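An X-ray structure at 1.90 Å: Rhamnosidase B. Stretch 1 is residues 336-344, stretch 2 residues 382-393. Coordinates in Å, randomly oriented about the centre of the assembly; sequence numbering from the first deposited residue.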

ATOM      1  N   PRO A 336     -26.386 -13.035 -13.750  1.00 28.79           N
ATOM      2  CA  PRO A 336     -26.596 -13.166 -15.195  1.00 28.39           C
ATOM      3  C   PRO A 336     -25.377 -13.545 -16.029  1.00 28.96           C
ATOM      4  O   PRO A 336     -25.412 -13.465 -17.258  1.00 29.24           O
ATOM      5  N   LEU A 337     -24.302 -13.953 -15.366  1.00 29.68           N
ATOM      6  CA  LEU A 337     -23.087 -14.346 -16.066  1.00 30.28           C
ATOM      7  C   LEU A 337     -22.689 -15.745 -15.636  1.00 28.66           C
ATOM      8  O   LEU A 337     -23.084 -16.218 -14.570  1.00 30.20           O
ATOM      9  N   ALA A 338     -21.903 -16.399 -16.477  1.00 29.00           N
ATOM     10  CA  ALA A 338     -21.398 -17.732 -16.191  1.00 28.75           C
ATOM     11  C   ALA A 338     -19.959 -17.753 -16.679  1.00 27.26           C
ATOM     12  O   ALA A 338     -19.569 -16.925 -17.498  1.00 27.55           O
ATOM     13  N   THR A 339     -19.161 -18.677 -16.165  1.00 26.98           N
ATOM     14  CA  THR A 339     -17.787 -18.774 -16.621  1.00 27.77           C
ATOM     15  C   THR A 339     -17.603 -20.146 -17.248  1.00 28.50           C
ATOM     16  O   THR A 339     -18.257 -21.110 -16.850  1.00 29.87           O
ATOM     17  N   ILE A 340     -16.734 -20.219 -18.248  1.00 28.28           N
ATOM     18  CA  ILE A 340     -16.461 -21.469 -18.940  1.00 28.10           C
ATOM     19  C   ILE A 340     -15.017 -21.870 -18.659  1.00 28.45           C
ATOM     20  O   ILE A 340     -14.082 -21.174 -19.056  1.00 29.30           O
ATOM     21  N   GLY A 341     -14.851 -22.996 -17.972  1.00 26.70           N
ATOM     22  CA  GLY A 341     -13.530 -23.480 -17.612  1.00 27.56           C
ATOM     23  C   GLY A 341     -13.669 -24.244 -16.308  1.00 28.45           C
ATOM     24  O   GLY A 341     -14.760 -24.728 -16.004  1.00 30.31           O
ATOM     25  N   THR A 342     -12.604 -24.353 -15.521  1.00 28.06           N
ATOM     26  CA  THR A 342     -11.299 -23.778 -15.826  1.00 28.68           C
ATOM     27  C   THR A 342     -10.474 -24.814 -16.594  1.00 27.40           C
ATOM     28  O   THR A 342     -10.089 -25.837 -16.035  1.00 27.86           O
ATOM     29  N   PHE A 343     -10.202 -24.540 -17.867  1.00 27.31           N
ATOM     30  CA  PHE A 343      -9.462 -25.472 -18.710  1.00 29.09           C
ATOM     31  C   PHE A 343      -8.088 -25.845 -18.173  1.00 30.22           C
ATOM     32  O   PHE A 343      -7.664 -26.991 -18.292  1.00 31.52           O
ATOM     33  N   ASP A 344      -7.395 -24.878 -17.585  1.00 29.12           N
ATOM     34  CA  ASP A 344      -6.081 -25.118 -17.005  1.00 27.73           C
ATOM     35  C   ASP A 344      -5.785 -23.960 -16.057  1.00 28.00           C
ATOM     36  O   ASP A 344      -6.376 -22.888 -16.175  1.00 27.09           O
ATOM     37  N   SER A 382     -20.416 -29.161 -19.798  1.00 39.81           N
ATOM     38  CA  SER A 382     -19.573 -29.582 -18.684  1.00 39.34           C
ATOM     39  C   SER A 382     -18.622 -28.480 -18.215  1.00 38.30           C
ATOM     40  O   SER A 382     -18.166 -28.494 -17.071  1.00 38.06           O
ATOM     41  N   TRP A 383     -18.326 -27.532 -19.097  1.00 36.89           N
ATOM     42  CA  TRP A 383     -17.423 -26.434 -18.757  1.00 36.37           C
ATOM     43  C   TRP A 383     -18.144 -25.161 -18.302  1.00 35.67           C
ATOM     44  O   TRP A 383     -17.530 -24.281 -17.703  1.00 35.12           O
ATOM     45  N   VAL A 384     -19.440 -25.067 -18.588  1.00 34.77           N
ATOM     46  CA  VAL A 384     -20.229 -23.893 -18.219  1.00 34.61           C
ATOM     47  C   VAL A 384     -20.642 -23.946 -16.750  1.00 35.74           C
ATOM     48  O   VAL A 384     -21.426 -24.808 -16.348  1.00 35.24           O
ATOM     49  N   LYS A 385     -20.117 -23.014 -15.955  1.00 34.71           N
ATOM     50  CA  LYS A 385     -20.401 -22.970 -14.523  1.00 34.95           C
ATOM     51  C   LYS A 385     -21.096 -21.679 -14.085  1.00 33.41           C
ATOM     52  O   LYS A 385     -20.907 -20.622 -14.685  1.00 32.99           O
ATOM     53  N   PRO A 386     -21.911 -21.751 -13.024  1.00 32.40           N
ATOM     54  CA  PRO A 386     -22.590 -20.542 -12.557  1.00 31.60           C
ATOM     55  C   PRO A 386     -21.561 -19.668 -11.837  1.00 29.70           C
ATOM     56  O   PRO A 386     -20.540 -20.170 -11.366  1.00 27.98           O
ATOM     57  N   PHE A 387     -21.829 -18.369 -11.762  1.00 29.85           N
ATOM     58  CA  PHE A 387     -20.922 -17.432 -11.103  1.00 27.99           C
ATOM     59  C   PHE A 387     -21.273 -17.343  -9.623  1.00 27.48           C
ATOM     60  O   PHE A 387     -22.406 -17.022  -9.280  1.00 28.03           O
ATOM     61  N   GLU A 388     -20.314 -17.630  -8.744  1.00 29.37           N
ATOM     62  CA  GLU A 388     -20.580 -17.563  -7.310  1.00 31.25           C
ATOM     63  C   GLU A 388     -21.059 -16.154  -6.945  1.00 30.75           C
ATOM     64  O   GLU A 388     -20.341 -15.175  -7.131  1.00 31.23           O
ATOM     65  N   PRO A 389     -22.291 -16.041  -6.423  1.00 31.13           N
ATOM     66  CA  PRO A 389     -22.915 -14.774  -6.024  1.00 30.29           C
ATOM     67  C   PRO A 389     -22.060 -13.805  -5.205  1.00 28.07           C
ATOM     68  O   PRO A 389     -22.042 -12.610  -5.483  1.00 28.20           O
ATOM     69  N   SER A 390     -21.359 -14.315  -4.197  1.00 28.29           N
ATOM     70  CA  SER A 390     -20.535 -13.466  -3.342  1.00 27.81           C
ATOM     71  C   SER A 390     -19.341 -12.830  -4.062  1.00 27.62           C
ATOM     72  O   SER A 390     -18.712 -11.907  -3.537  1.00 26.62           O
ATOM     73  N   LEU A 391     -19.043 -13.312  -5.263  1.00 25.61           N
ATOM     74  CA  LEU A 391     -17.919 -12.794  -6.040  1.00 26.01           C
ATOM     75  C   LEU A 391     -18.417 -11.886  -7.154  1.00 24.40           C
ATOM     76  O   LEU A 391     -17.661 -11.519  -8.049  1.00 22.89           O
ATOM     77  N   TYR A 392     -19.688 -11.511  -7.084  1.00 24.28           N
ATOM     78  CA  TYR A 392     -20.300 -10.691  -8.121  1.00 24.98           C
ATOM     79  C   TYR A 392     -21.192  -9.583  -7.575  1.00 25.19           C
ATOM     80  O   TYR A 392     -21.936  -9.793  -6.616  1.00 25.62           O
ATOM     81  N   THR A 393     -21.124  -8.406  -8.194  1.00 25.11           N
ATOM     82  CA  THR A 393     -21.971  -7.289  -7.784  1.00 25.42           C
ATOM     83  C   THR A 393     -22.190  -6.276  -8.902  1.00 24.58           C
ATOM     84  O   THR A 393     -21.284  -5.985  -9.683  1.00 24.30           O
TER

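The peptide bond between Gly 341 and Thr 342 is cis, and its own carbonyl oxygen accepts a hydrogen bond from Lys 385: NZ to Gly 341 O, 2.8 Å. Gly 341 has phi/psi of 150/-155, where a CB would be jammed against the preceding carbonyl oxygen and crowded by Phe 343 N, so these backbone angles call for glycine. Lys 385 reaches the oxygen with chi angles m, m, t, p, a long chain with enough reach to carry its ammonium to the carbonyl. That group also donates a weak hydrogen bond to water 2 (NZ to water O, 3.4 Å), which in turn donates to Thr 342 OG1 at 2.9 Å.

The backbones pair antiparallel, with Lys 385 N donating to Thr 339 O at 2.8 Å and Gly 341 N to Trp 383 O at 3.0 Å. Thr 339 and Lys 385 share one face of the sheet; Ile 340 and Val 384 share the other.

Trp 383 points toward stretch 1 with chi1 m and has the largest covered area. Its broad indole receives Phe 343 (chi1 m) over one face, CE2 lying 3.5 Å from Trp 383 CD2, with the ring planes inclined at 37°. Branched Ile 340 (m, t) sets its CG2 methyl 3.6 Å from Trp 383 CB. Ala 338 CB lies 3.2 Å from Lys 385 O.

Farther along, Thr 339 (p) suits a mixed setting: its methyl CG2 meets Phe 387 CD1 (chi1 t) at 3.7 Å, while OG1 is hydrogen-bonded elsewhere in the structure. Leu 337 (m, t) points toward stretch 2, its apolar CD1 packing 3.6 Å from CE1 of Tyr 392 (chi1 t), whose flat ring also offers CZ to Pro 336 CD at 3.9 Å. Water 1 bridges the backbones, donating to Leu 337 O at 2.7 Å and accepting from Phe 387 N at 2.6 Å.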

ATOM      1  CB  PRO A 336     -27.146 -11.799 -15.580  1.00 29.64           C
ATOM      2  CG  PRO A 336     -26.386 -10.888 -14.669  1.00 28.01           C
ATOM      3  CD  PRO A 336     -26.464 -11.621 -13.340  1.00 29.69           C
ATOM      4  CB  LEU A 337     -21.927 -13.392 -15.736  1.00 30.20           C
ATOM      5  CG  LEU A 337     -22.085 -11.893 -15.987  1.00 30.27           C
ATOM      6  CD1 LEU A 337     -20.838 -11.163 -15.516  1.00 31.34           C
ATOM      7  CD2 LEU A 337     -22.316 -11.641 -17.455  1.00 31.54           C
ATOM      8  CB  ALA A 338     -22.217 -18.779 -16.937  1.00 29.39           C
ATOM      9  CB  THR A 339     -16.777 -18.572 -15.472  1.00 26.60           C
ATOM     10  OG1 THR A 339     -17.025 -19.521 -14.431  1.00 29.27           O
ATOM     11  CG2 THR A 339     -16.898 -17.163 -14.913  1.00 24.38           C
ATOM     12  CB  ILE A 340     -16.663 -21.307 -20.455  1.00 27.60           C
ATOM     13  CG1 ILE A 340     -18.026 -20.666 -20.724  1.00 28.54           C
ATOM     14  CG2 ILE A 340     -16.580 -22.669 -21.137  1.00 29.21           C
ATOM     15  CD1 ILE A 340     -18.306 -20.394 -22.189  1.00 26.51           C
ATOM     16  CB  THR A 342     -10.582 -23.406 -14.517  1.00 28.84           C
ATOM     17  OG1 THR A 342     -11.467 -22.615 -13.710  1.00 28.57           O
ATOM     18  CG2 THR A 342      -9.309 -22.623 -14.798  1.00 29.03           C
ATOM     19  CB  PHE A 343      -9.348 -24.921 -20.134  1.00 29.27           C
ATOM     20  CG  PHE A 343     -10.682 -24.676 -20.790  1.00 30.99           C
ATOM     21  CD1 PHE A 343     -11.240 -23.400 -20.814  1.00 31.02           C
ATOM     22  CD2 PHE A 343     -11.398 -25.731 -21.348  1.00 30.73           C
ATOM     23  CE1 PHE A 343     -12.495 -23.178 -21.382  1.00 31.01           C
ATOM     24  CE2 PHE A 343     -12.653 -25.523 -21.918  1.00 30.96           C
ATOM     25  CZ  PHE A 343     -13.204 -24.243 -21.936  1.00 32.17           C
ATOM     26  CB  ASP A 344      -5.011 -25.209 -18.100  1.00 28.04           C
ATOM     27  CG  ASP A 344      -3.697 -25.768 -17.584  1.00 28.21           C
ATOM     28  OD1 ASP A 344      -3.686 -26.308 -16.459  1.00 27.45           O
ATOM     29  OD2 ASP A 344      -2.680 -25.681 -18.302  1.00 30.05           O
ATOM     30  CB  SER A 382     -18.764 -30.820 -19.078  1.00 40.43           C
ATOM     31  OG  SER A 382     -17.976 -30.568 -20.229  1.00 43.08           O
ATOM     32  CB  TRP A 383     -16.528 -26.094 -19.950  1.00 34.87           C
ATOM     33  CG  TRP A 383     -15.551 -27.170 -20.324  1.00 35.94           C
ATOM     34  CD1 TRP A 383     -15.601 -27.977 -21.424  1.00 36.01           C
ATOM     35  CD2 TRP A 383     -14.361 -27.534 -19.613  1.00 35.65           C
ATOM     36  NE1 TRP A 383     -14.514 -28.818 -21.445  1.00 36.17           N
ATOM     37  CE2 TRP A 383     -13.736 -28.568 -20.345  1.00 35.72           C
ATOM     38  CE3 TRP A 383     -13.759 -27.086 -18.427  1.00 35.58           C
ATOM     39  CZ2 TRP A 383     -12.538 -29.163 -19.931  1.00 35.96           C
ATOM     40  CZ3 TRP A 383     -12.568 -27.679 -18.015  1.00 35.86           C
ATOM     41  CH2 TRP A 383     -11.970 -28.705 -18.766  1.00 36.31           C
ATOM     42  CB  VAL A 384     -21.485 -23.790 -19.099  1.00 34.96           C
ATOM     43  CG1 VAL A 384     -22.173 -22.447 -18.884  1.00 34.31           C
ATOM     44  CG2 VAL A 384     -21.100 -23.968 -20.556  1.00 34.28           C
ATOM     45  CB  LYS A 385     -19.098 -23.089 -13.730  1.00 37.13           C
ATOM     46  CG  LYS A 385     -18.063 -24.044 -14.308  1.00 39.46           C
ATOM     47  CD  LYS A 385     -18.396 -25.495 -14.030  1.00 41.34           C
ATOM     48  CE  LYS A 385     -17.250 -26.394 -14.475  1.00 42.07           C
ATOM     49  NZ  LYS A 385     -15.972 -26.006 -13.804  1.00 40.82           N
ATOM     50  CB  PRO A 386     -23.652 -21.089 -11.610  1.00 32.62           C
ATOM     51  CG  PRO A 386     -22.973 -22.282 -11.024  1.00 34.45           C
ATOM     52  CD  PRO A 386     -22.327 -22.924 -12.235  1.00 32.38           C
ATOM     53  CB  PHE A 387     -21.059 -16.052 -11.742  1.00 27.25           C
ATOM     54  CG  PHE A 387     -19.800 -15.237 -11.698  1.00 27.46           C
ATOM     55  CD1 PHE A 387     -19.044 -15.046 -12.850  1.00 26.84           C
ATOM     56  CD2 PHE A 387     -19.355 -14.684 -10.502  1.00 26.48           C
ATOM     57  CE1 PHE A 387     -17.856 -14.313 -12.815  1.00 26.89           C
ATOM     58  CE2 PHE A 387     -18.169 -13.949 -10.452  1.00 27.73           C
ATOM     59  CZ  PHE A 387     -17.417 -13.765 -11.613  1.00 26.62           C
ATOM     60  CB  GLU A 388     -19.326 -17.920  -6.501  1.00 33.54           C
ATOM     61  CG  GLU A 388     -19.603 -18.041  -5.002  1.00 40.79           C
ATOM     62  CD  GLU A 388     -18.377 -18.407  -4.179  1.00 45.02           C
ATOM     63  OE1 GLU A 388     -18.509 -18.525  -2.939  1.00 47.11           O
ATOM     64  OE2 GLU A 388     -17.285 -18.574  -4.760  1.00 46.77           O
ATOM     65  CB  PRO A 389     -24.150 -15.232  -5.258  1.00 30.97           C
ATOM     66  CG  PRO A 389     -24.533 -16.483  -5.990  1.00 31.31           C
ATOM     67  CD  PRO A 389     -23.197 -17.172  -6.150  1.00 32.00           C
ATOM     68  CB  SER A 390     -20.049 -14.259  -2.126  1.00 27.51           C
ATOM     69  OG  SER A 390     -19.218 -15.340  -2.510  1.00 29.94           O
ATOM     70  CB  LEU A 391     -17.132 -13.957  -6.663  1.00 25.93           C
ATOM     71  CG  LEU A 391     -16.675 -15.085  -5.731  1.00 24.35           C
ATOM     72  CD1 LEU A 391     -15.900 -16.129  -6.530  1.00 22.48           C
ATOM     73  CD2 LEU A 391     -15.814 -14.518  -4.615  1.00 22.93           C
ATOM     74  CB  TYR A 392     -21.136 -11.599  -9.028  1.00 24.65           C
ATOM     75  CG  TYR A 392     -21.928 -10.885 -10.092  1.00 22.75           C
ATOM     76  CD1 TYR A 392     -21.377 -10.632 -11.345  1.00 22.23           C
ATOM     77  CD2 TYR A 392     -23.240 -10.467  -9.852  1.00 22.94           C
ATOM     78  CE1 TYR A 392     -22.108  -9.988 -12.336  1.00 20.63           C
ATOM     79  CE2 TYR A 392     -23.981  -9.818 -10.837  1.00 18.95           C
ATOM     80  CZ  TYR A 392     -23.409  -9.584 -12.074  1.00 21.31           C
ATOM     81  OH  TYR A 392     -24.132  -8.958 -13.061  1.00 20.02           O
ATOM     82  CB  THR A 393     -21.408  -6.533  -6.550  1.00 25.99           C
ATOM     83  OG1 THR A 393     -22.375  -5.563  -6.116  1.00 25.73           O
ATOM     84  CG2 THR A 393     -20.100  -5.809  -6.897  1.00 24.31           C
TER
HETATM   85  O   HOH W   1     -24.223 -17.501 -12.489  1.00 27.36           O
HETATM   86  O   HOH W   2     -14.250 -23.079 -13.261  1.00 26.70           O